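Local coordinates for protein endo-beta-N-acetylglucosaminidase F1 (Bacteroides thetaiotaomicron VPI-5482, PDB 6TCV) that cleaves the chitobiose core of high-mannose N-glycans between its two N-acetylglucosamine units, probably releasing these glycans for use by a gut bacterium, at residues A[151-163]-A[235-247]. The protein carries 2 engineered substitutions. Numbering follows the deposited sequence. Where two conformers were deposited one is given.
Sequences LVKDMRNAGDAYK and QPLRRRGVKVLLG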
# COMPACT_ATOMS: atom_id res chain seq x y z
N LEU A 151 -12.12 9.21 1.43
CA LEU A 151 -10.89 9.94 1.10
C LEU A 151 -10.68 9.75 -0.39
O LEU A 151 -10.34 8.67 -0.85
CB LEU A 151 -9.75 9.40 1.97
CG LEU A 151 -9.93 9.56 3.47
CD1 LEU A 151 -8.81 8.82 4.26
CD2 LEU A 151 -10.07 11.01 3.90
N VAL A 152 -10.93 10.82 -1.16
CA VAL A 152 -11.10 10.79 -2.62
C VAL A 152 -9.87 11.33 -3.32
O VAL A 152 -9.39 12.42 -2.98
CB VAL A 152 -12.36 11.57 -3.04
CG1 VAL A 152 -12.58 11.45 -4.57
CG2 VAL A 152 -13.61 11.12 -2.25
N LYS A 153 -9.38 10.58 -4.29
CA LYS A 153 -8.30 10.99 -5.17
C LYS A 153 -8.69 10.85 -6.64
O LYS A 153 -9.31 9.85 -7.02
CB LYS A 153 -7.09 10.07 -4.94
CG LYS A 153 -6.77 9.88 -3.46
CD LYS A 153 -5.72 8.82 -3.13
CE LYS A 153 -4.63 8.66 -4.14
NZ LYS A 153 -3.86 7.42 -3.76
N ASP A 154 -8.44 11.87 -7.43
CA ASP A 154 -8.69 11.80 -8.87
C ASP A 154 -7.49 11.18 -9.56
O ASP A 154 -6.42 11.80 -9.62
CB ASP A 154 -9.05 13.18 -9.39
CG ASP A 154 -9.35 13.24 -10.88
OD1 ASP A 154 -9.40 12.20 -11.54
OD2 ASP A 154 -9.66 14.36 -11.35
N MET A 155 -7.66 9.99 -10.15
CA MET A 155 -6.59 9.29 -10.79
C MET A 155 -6.77 9.18 -12.30
O MET A 155 -6.09 8.37 -12.96
CB MET A 155 -6.37 7.90 -10.18
CG MET A 155 -6.09 7.87 -8.68
SD MET A 155 -4.52 8.63 -8.32
CE MET A 155 -3.20 7.60 -8.91
N ARG A 156 -7.64 9.99 -12.87
CA ARG A 156 -7.98 9.83 -14.28
C ARG A 156 -6.77 10.04 -15.17
O ARG A 156 -6.69 9.46 -16.26
CB ARG A 156 -9.11 10.77 -14.66
CG ARG A 156 -10.45 10.32 -14.18
CD ARG A 156 -11.48 11.30 -14.50
NE ARG A 156 -11.34 12.59 -13.83
CZ ARG A 156 -12.04 13.65 -14.07
NH1 ARG A 156 -12.96 13.62 -15.03
NH2 ARG A 156 -11.84 14.74 -13.34
N ASN A 157 -5.87 10.93 -14.77
CA ASN A 157 -4.66 11.22 -15.54
C ASN A 157 -3.44 10.37 -15.17
O ASN A 157 -2.34 10.74 -15.60
CB ASN A 157 -4.36 12.72 -15.61
CG ASN A 157 -5.49 13.49 -16.29
OD1 ASN A 157 -6.09 12.98 -17.22
ND2 ASN A 157 -5.67 14.76 -15.96
N ALA A 158 -3.53 9.56 -14.15
CA ALA A 158 -2.45 8.68 -13.66
C ALA A 158 -2.88 7.22 -13.79
O ALA A 158 -2.99 6.56 -12.77
CB ALA A 158 -2.05 9.03 -12.25
N GLY A 159 -3.40 6.84 -14.94
CA GLY A 159 -4.02 5.56 -15.22
C GLY A 159 -3.19 4.44 -15.78
O GLY A 159 -3.78 3.41 -16.12
N ASP A 160 -1.89 4.60 -15.97
CA ASP A 160 -1.17 3.62 -16.76
C ASP A 160 -1.08 2.26 -16.08
O ASP A 160 -0.91 1.26 -16.78
CB ASP A 160 0.23 4.14 -17.07
CG ASP A 160 0.28 5.25 -18.07
OD1 ASP A 160 -0.75 5.73 -18.59
OD2 ASP A 160 1.39 5.65 -18.39
N ALA A 161 -1.14 2.18 -14.76
CA ALA A 161 -1.14 0.91 -14.05
C ALA A 161 -2.55 0.37 -13.77
O ALA A 161 -2.67 -0.75 -13.26
CB ALA A 161 -0.35 0.98 -12.74
N TYR A 162 -3.60 1.11 -14.09
CA TYR A 162 -4.96 0.74 -13.75
C TYR A 162 -5.50 -0.16 -14.84
O TYR A 162 -5.75 0.26 -15.96
CB TYR A 162 -5.82 1.99 -13.58
CG TYR A 162 -7.28 1.66 -13.39
CD1 TYR A 162 -7.73 1.02 -12.27
CD2 TYR A 162 -8.22 1.99 -14.36
CE1 TYR A 162 -9.08 0.73 -12.12
CE2 TYR A 162 -9.56 1.67 -14.21
CZ TYR A 162 -9.94 1.05 -13.08
OH TYR A 162 -11.30 0.78 -12.97
N LYS A 163 -5.68 -1.43 -14.48
CA LYS A 163 -6.08 -2.46 -15.43
C LYS A 163 -7.56 -2.80 -15.33
O LYS A 163 -8.00 -3.80 -15.92
CB LYS A 163 -5.15 -3.69 -15.29
CG LYS A 163 -3.71 -3.36 -15.63
CD LYS A 163 -2.73 -4.44 -15.32
CE LYS A 163 -2.39 -4.58 -13.84
NZ LYS A 163 -1.71 -3.42 -13.27
N GLN A 235 9.22 9.62 -8.41
CA GLN A 235 8.01 10.29 -8.88
C GLN A 235 7.63 9.94 -10.31
O GLN A 235 6.42 9.95 -10.62
CB GLN A 235 8.11 11.80 -8.67
CG GLN A 235 8.25 12.21 -7.20
CD GLN A 235 7.17 11.71 -6.26
OE1 GLN A 235 6.01 11.67 -6.63
NE2 GLN A 235 7.54 11.25 -5.08
N PRO A 236 8.56 9.61 -11.23
CA PRO A 236 8.10 9.21 -12.59
C PRO A 236 7.19 8.00 -12.55
O PRO A 236 6.34 7.84 -13.42
CB PRO A 236 9.41 8.93 -13.35
CG PRO A 236 10.44 9.79 -12.63
CD PRO A 236 10.03 9.73 -11.17
N LEU A 237 7.35 7.12 -11.57
CA LEU A 237 6.45 6.00 -11.40
C LEU A 237 5.08 6.44 -10.92
O LEU A 237 4.05 5.98 -11.41
CB LEU A 237 7.02 4.99 -10.46
CG LEU A 237 8.42 4.46 -10.73
CD1 LEU A 237 8.83 3.46 -9.66
CD2 LEU A 237 8.42 3.85 -12.12
N ARG A 238 5.07 7.36 -9.95
CA ARG A 238 3.80 7.84 -9.37
C ARG A 238 2.98 8.59 -10.39
O ARG A 238 1.75 8.50 -10.39
CB ARG A 238 4.07 8.69 -8.13
CG ARG A 238 4.75 7.86 -7.06
CD ARG A 238 4.89 8.62 -5.73
NE ARG A 238 3.58 8.82 -5.13
CZ ARG A 238 2.92 9.95 -5.09
NH1 ARG A 238 3.39 11.08 -5.58
NH2 ARG A 238 1.71 9.96 -4.52
N ARG A 239 3.61 9.34 -11.27
CA ARG A 239 2.91 10.05 -12.34
C ARG A 239 2.13 9.10 -13.23
O ARG A 239 1.17 9.54 -13.89
CB ARG A 239 3.84 10.93 -13.16
CG ARG A 239 4.41 12.07 -12.43
CD ARG A 239 5.05 13.08 -13.39
NE ARG A 239 6.17 12.61 -14.20
CZ ARG A 239 7.46 12.69 -13.84
NH1 ARG A 239 7.78 13.26 -12.69
NH2 ARG A 239 8.41 12.27 -14.66
N ARG A 240 2.60 7.86 -13.36
CA ARG A 240 1.95 6.85 -14.20
C ARG A 240 1.02 5.97 -13.39
O ARG A 240 0.45 5.00 -13.91
CB ARG A 240 2.98 5.97 -14.91
CG ARG A 240 3.79 6.75 -15.92
CD ARG A 240 4.88 5.89 -16.53
NE ARG A 240 5.66 6.68 -17.47
CZ ARG A 240 5.82 6.44 -18.77
NH1 ARG A 240 5.29 5.42 -19.35
NH2 ARG A 240 6.60 7.25 -19.46
N GLY A 241 0.78 6.30 -12.12
CA GLY A 241 -0.23 5.61 -11.35
C GLY A 241 0.30 4.50 -10.49
O GLY A 241 -0.49 3.83 -9.81
N VAL A 242 1.61 4.24 -10.49
CA VAL A 242 2.19 3.20 -9.63
C VAL A 242 2.26 3.76 -8.20
O VAL A 242 2.67 4.91 -7.99
CB VAL A 242 3.60 2.85 -10.13
CG1 VAL A 242 4.28 1.84 -9.24
CG2 VAL A 242 3.56 2.32 -11.55
N LYS A 243 1.91 2.93 -7.23
CA LYS A 243 2.05 3.33 -5.83
C LYS A 243 3.41 2.87 -5.31
O LYS A 243 3.72 1.67 -5.36
CB LYS A 243 0.94 2.71 -4.99
CG LYS A 243 -0.44 3.19 -5.36
CD LYS A 243 -1.49 2.58 -4.46
CE LYS A 243 -2.83 3.28 -4.62
NZ LYS A 243 -3.33 3.18 -5.99
N VAL A 244 4.19 3.83 -4.78
CA VAL A 244 5.55 3.60 -4.33
C VAL A 244 5.54 3.58 -2.81
O VAL A 244 5.23 4.60 -2.18
CB VAL A 244 6.53 4.63 -4.87
CG1 VAL A 244 7.93 4.39 -4.29
CG2 VAL A 244 6.56 4.60 -6.38
N LEU A 245 5.88 2.45 -2.21
CA LEU A 245 5.88 2.28 -0.77
C LEU A 245 7.31 2.24 -0.26
O LEU A 245 8.20 1.67 -0.89
CB LEU A 245 5.21 0.98 -0.33
CG LEU A 245 3.86 0.66 -0.94
CD1 LEU A 245 3.22 -0.55 -0.30
CD2 LEU A 245 2.91 1.83 -0.86
N LEU A 246 7.52 2.77 0.95
CA LEU A 246 8.79 2.59 1.64
C LEU A 246 8.75 1.25 2.36
O LEU A 246 7.82 0.98 3.14
CB LEU A 246 9.00 3.72 2.64
CG LEU A 246 10.39 3.75 3.34
CD1 LEU A 246 11.51 3.92 2.32
CD2 LEU A 246 10.38 4.85 4.39
N GLY A 247 9.72 0.38 2.09
CA GLY A 247 9.85 -0.83 2.89
C GLY A 247 10.58 -0.52 4.19
O GLY A 247 11.55 0.23 4.20
O HOH W 1 0.10 12.02 -13.81
O HOH W 2 3.26 3.63 -18.62
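A161 N donates to R240 O at 3.3 Å, but the N-H...O angle of 133° marks this direct bond between 151-163 and 235-247 as weak. Backbone also meets backbone at G241, which, lacking a side chain, lets its CA come within 3.2 Å of A158 O in a CA-H...O contact. The methyl of A158 rests 3.6 Å from R239 O, while A161 CB reaches V242 CG2 at 4.3 Å. In the conformer given, D160 OD2 sits 3.6 Å from R240 CG, because the arginine chain, extended from CG to NE, carries its guanidinium past the carboxylate. The two planes stand 75° apart, and D160 OD2 is 4.0 Å from R240 NH1 but well out of the guanidinium plane, so no N-H points at it. A water joins the two instead, donating to OD2 and accepting from NH1 at the guanidinium edge; another donates to both N157 O and R239 O.

The second shell shapes both loops. G241, at positive phi, is the C' residue of a Schellman motif, with V242 N bonded to L237 O and G241 N to R238 O. In 151-163, two type I turns, M155-A158 and G159-Y162, follow one another. K243 NZ, in the conformer given, pairs with E38, a charged link from barrel strand 243-249 to the sheet containing 147-154. Between the segments themselves, backbone packing and water bridges probably matter more than direct polar bonds, with D160-R240 attraction likely modest and solvent-screened.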